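Local atomic coordinates of CalE6 (Micromonospora echinospora, PDB entry 4U1T), a protein that belongs to the Cys/Met metabolism family of pyridoxal-phosphate-dependent enzymes and has the large-domain architecture of fold type I. Residues D97-G102 / W141-T146. Residues are numbered along the deposited sequence; the frame is centred on the assembly and turned at random.
Sequences DDVYAG and WIETPT
Neighbouring parallel strands of the seven-stranded sheet, 92-96 and 137-143, run out into loops that meet at the C-terminal ends of the strands, where E143 reaches across to the backbone of V99 and Y100. One carboxylate oxygen, E143 OE2, accepts a nearly straight hydrogen bond from Y100 N at 2.9 Å, the N-H coming in on the syn side and 19° out of the carboxylate plane. E143 has CG anti to its own backbone nitrogen (chi1 -168°) and an extended chain beyond, which carries the carboxylate to the backbone N of Y100, the N-cap residue of helix 101-111. E143 OE2 also rests 3.6 Å from V99 CA. A water lies between E143 OE1 and D98 O, 2.6 Å from each, and can link them. Farther along, D98 crosses T146 at about a right angle, its OD2 3.6 Å from T146 CG2, while D98 OD1 is hydrogen-bonded to T96 OG1, and T146 OG1 to T151 OG1. V99 CG1 makes a loose apolar contact, oblique to the indole, 4.5 Å from W141 CD1. A glutamate at the end of one strand thus holds the loop that follows the neighbouring strand, at the C-terminal edge of the alpha/beta large domain of fold type I PLP enzymes.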
ATOM      1  N   ASP B  97      29.531 -24.619   9.116  1.00 66.18           N
ATOM      2  CA  ASP B  97      30.414 -23.485   9.015  1.00 76.01           C
ATOM      3  C   ASP B  97      29.981 -22.406   8.061  1.00 70.26           C
ATOM      4  O   ASP B  97      30.260 -21.243   8.261  1.00 79.56           O
ATOM      5  CB  ASP B  97      31.744 -23.973   8.437  1.00 91.36           C
ATOM      6  CG  ASP B  97      32.913 -23.402   9.139  1.00102.39           C
ATOM      7  OD1 ASP B  97      32.731 -22.744  10.181  1.00106.03           O
ATOM      8  OD2 ASP B  97      34.022 -23.612   8.646  1.00107.03           O
ATOM      9  N   ASP B  98      29.368 -22.837   6.996  1.00 50.53           N
ATOM     10  CA  ASP B  98      29.133 -22.011   5.858  1.00 42.96           C
ATOM     11  C   ASP B  98      27.749 -21.402   5.866  1.00 39.93           C
ATOM     12  O   ASP B  98      27.242 -21.073   4.861  1.00 35.43           O
ATOM     13  CB  ASP B  98      29.344 -22.828   4.592  1.00 45.13           C
ATOM     14  CG  ASP B  98      28.839 -24.224   4.716  1.00 50.10           C
ATOM     15  OD1 ASP B  98      28.145 -24.536   5.679  1.00 47.62           O
ATOM     16  OD2 ASP B  98      29.181 -25.022   3.867  1.00 57.02           O
ATOM     17  N   VAL B  99      27.159 -21.254   7.035  1.00 32.56           N
ATOM     18  CA  VAL B  99      25.773 -20.789   7.042  1.00 31.97           C
ATOM     19  C   VAL B  99      25.687 -19.330   6.633  1.00 28.17           C
ATOM     20  O   VAL B  99      26.686 -18.608   6.635  1.00 24.82           O
ATOM     21  CB  VAL B  99      25.086 -20.946   8.412  1.00 30.45           C
ATOM     22  CG1 VAL B  99      24.680 -22.396   8.632  1.00 27.13           C
ATOM     23  CG2 VAL B  99      25.972 -20.399   9.535  1.00 24.20           C
ATOM     24  N   TYR B 100      24.475 -18.913   6.298  1.00 27.04           N
ATOM     25  CA  TYR B 100      24.165 -17.517   6.033  1.00 28.58           C
ATOM     26  C   TYR B 100      24.741 -16.621   7.138  1.00 29.61           C
ATOM     27  O   TYR B 100      24.658 -16.958   8.320  1.00 26.50           O
ATOM     28  CB  TYR B 100      22.649 -17.348   5.931  1.00 26.14           C
ATOM     29  CG  TYR B 100      22.173 -15.943   5.651  1.00 26.89           C
ATOM     30  CD1 TYR B 100      22.411 -15.330   4.427  1.00 29.56           C
ATOM     31  CD2 TYR B 100      21.459 -15.234   6.613  1.00 27.05           C
ATOM     32  CE1 TYR B 100      21.954 -14.039   4.171  1.00 28.06           C
ATOM     33  CE2 TYR B 100      21.011 -13.949   6.375  1.00 27.73           C
ATOM     34  CZ  TYR B 100      21.254 -13.355   5.151  1.00 32.43           C
ATOM     35  OH  TYR B 100      20.793 -12.073   4.924  1.00 33.55           O
ATOM     36  N   ALA B 101      25.349 -15.503   6.744  1.00 27.00           N
ATOM     37  CA  ALA B 101      25.990 -14.597   7.696  1.00 26.29           C
ATOM     38  C   ALA B 101      25.018 -14.173   8.797  1.00 27.29           C
ATOM     39  O   ALA B 101      25.408 -14.031   9.947  1.00 25.64           O
ATOM     40  CB  ALA B 101      26.543 -13.377   6.980  1.00 29.13           C
ATOM     41  N   GLY B 102      23.756 -13.950   8.436  1.00 26.45           N
ATOM     42  CA  GLY B 102      22.757 -13.581   9.419  1.00 19.93           C
ATOM     43  C   GLY B 102      22.530 -14.684  10.441  1.00 21.00           C
ATOM     44  O   GLY B 102      22.354 -14.423  11.627  1.00 19.11           O
ATOM     45  N   TRP B 141      20.906 -27.522  12.634  1.00 18.64           N
ATOM     46  CA  TRP B 141      20.566 -26.433  11.728  1.00 19.25           C
ATOM     47  C   TRP B 141      21.195 -26.678  10.365  1.00 21.50           C
ATOM     48  O   TRP B 141      22.402 -26.546  10.207  1.00 20.85           O
ATOM     49  CB  TRP B 141      21.052 -25.104  12.310  1.00 17.42           C
ATOM     50  CG  TRP B 141      20.447 -23.863  11.680  1.00 16.19           C
ATOM     51  CD1 TRP B 141      20.677 -23.373  10.421  1.00 16.47           C
ATOM     52  CD2 TRP B 141      19.563 -22.928  12.319  1.00 15.66           C
ATOM     53  NE1 TRP B 141      19.963 -22.210  10.231  1.00 15.93           N
ATOM     54  CE2 TRP B 141      19.279 -21.914  11.381  1.00 17.42           C
ATOM     55  CE3 TRP B 141      18.981 -22.858  13.588  1.00 21.99           C
ATOM     56  CZ2 TRP B 141      18.439 -20.839  11.679  1.00 16.93           C
ATOM     57  CZ3 TRP B 141      18.155 -21.790  13.886  1.00 20.25           C
ATOM     58  CH2 TRP B 141      17.891 -20.792  12.930  1.00 19.17           C
ATOM     59  N   ILE B 142      20.372 -27.040   9.389  1.00 16.62           N
ATOM     60  CA  ILE B 142      20.846 -27.382   8.061  1.00 21.93           C
ATOM     61  C   ILE B 142      20.500 -26.302   7.061  1.00 20.92           C
ATOM     62  O   ILE B 142      19.341 -25.938   6.918  1.00 20.08           O
ATOM     63  CB  ILE B 142      20.236 -28.714   7.553  1.00 18.83           C
ATOM     64  CG1 ILE B 142      20.600 -29.872   8.483  1.00 22.06           C
ATOM     65  CG2 ILE B 142      20.726 -29.023   6.151  1.00 21.79           C
ATOM     66  CD1 ILE B 142      19.877 -31.176   8.133  1.00 20.59           C
ATOM     67  N   GLU B 143      21.506 -25.790   6.369  1.00 16.34           N
ATOM     68  CA  GLU B 143      21.241 -24.911   5.239  1.00 19.88           C
ATOM     69  C   GLU B 143      21.672 -25.633   3.969  1.00 18.05           C
ATOM     70  O   GLU B 143      22.842 -25.958   3.817  1.00 19.28           O
ATOM     71  CB  GLU B 143      21.984 -23.593   5.404  1.00 24.10           C
ATOM     72  CG  GLU B 143      21.554 -22.526   4.433  1.00 23.58           C
ATOM     73  CD  GLU B 143      22.254 -21.209   4.696  1.00 31.14           C
ATOM     74  OE1 GLU B 143      22.697 -20.590   3.707  1.00 23.39           O
ATOM     75  OE2 GLU B 143      22.367 -20.799   5.881  1.00 28.06           O
ATOM     76  N   THR B 144      20.740 -25.906   3.061  1.00 13.83           N
ATOM     77  CA  THR B 144      21.103 -26.671   1.860  1.00 15.54           C
ATOM     78  C   THR B 144      20.220 -26.335   0.655  1.00 15.47           C
ATOM     79  O   THR B 144      18.994 -26.276   0.770  1.00 16.11           O
ATOM     80  CB  THR B 144      21.074 -28.208   2.127  1.00 18.56           C
ATOM     81  OG1 THR B 144      21.511 -28.920   0.963  1.00 20.10           O
ATOM     82  CG2 THR B 144      19.681 -28.713   2.517  1.00 14.35           C
ATOM     83  N   PRO B 145      20.848 -26.058  -0.503  1.00 15.68           N
ATOM     84  CA  PRO B 145      22.296 -25.908  -0.736  1.00 16.26           C
ATOM     85  C   PRO B 145      22.891 -24.731   0.028  1.00 19.01           C
ATOM     86  O   PRO B 145      22.144 -23.824   0.410  1.00 16.91           O
ATOM     87  CB  PRO B 145      22.401 -25.657  -2.247  1.00 15.93           C
ATOM     88  CG  PRO B 145      21.075 -26.088  -2.811  1.00 17.29           C
ATOM     89  CD  PRO B 145      20.065 -25.869  -1.735  1.00 18.31           C
ATOM     90  N   THR B 146      24.199 -24.771   0.280  1.00 19.87           N
ATOM     91  CA  THR B 146      24.865 -23.694   0.994  1.00 21.23           C
ATOM     92  C   THR B 146      25.262 -22.581   0.041  1.00 27.20           C
ATOM     93  O   THR B 146      25.381 -22.786  -1.159  1.00 24.68           O
ATOM     94  CB  THR B 146      26.134 -24.166   1.708  1.00 21.12           C
ATOM     95  OG1 THR B 146      27.090 -24.588   0.726  1.00 23.43           O
ATOM     96  CG2 THR B 146      25.821 -25.332   2.650  1.00 31.26           C
TER
HETATM   97  O   HOH W   1      25.200 -21.283   3.239  1.00 33.24           O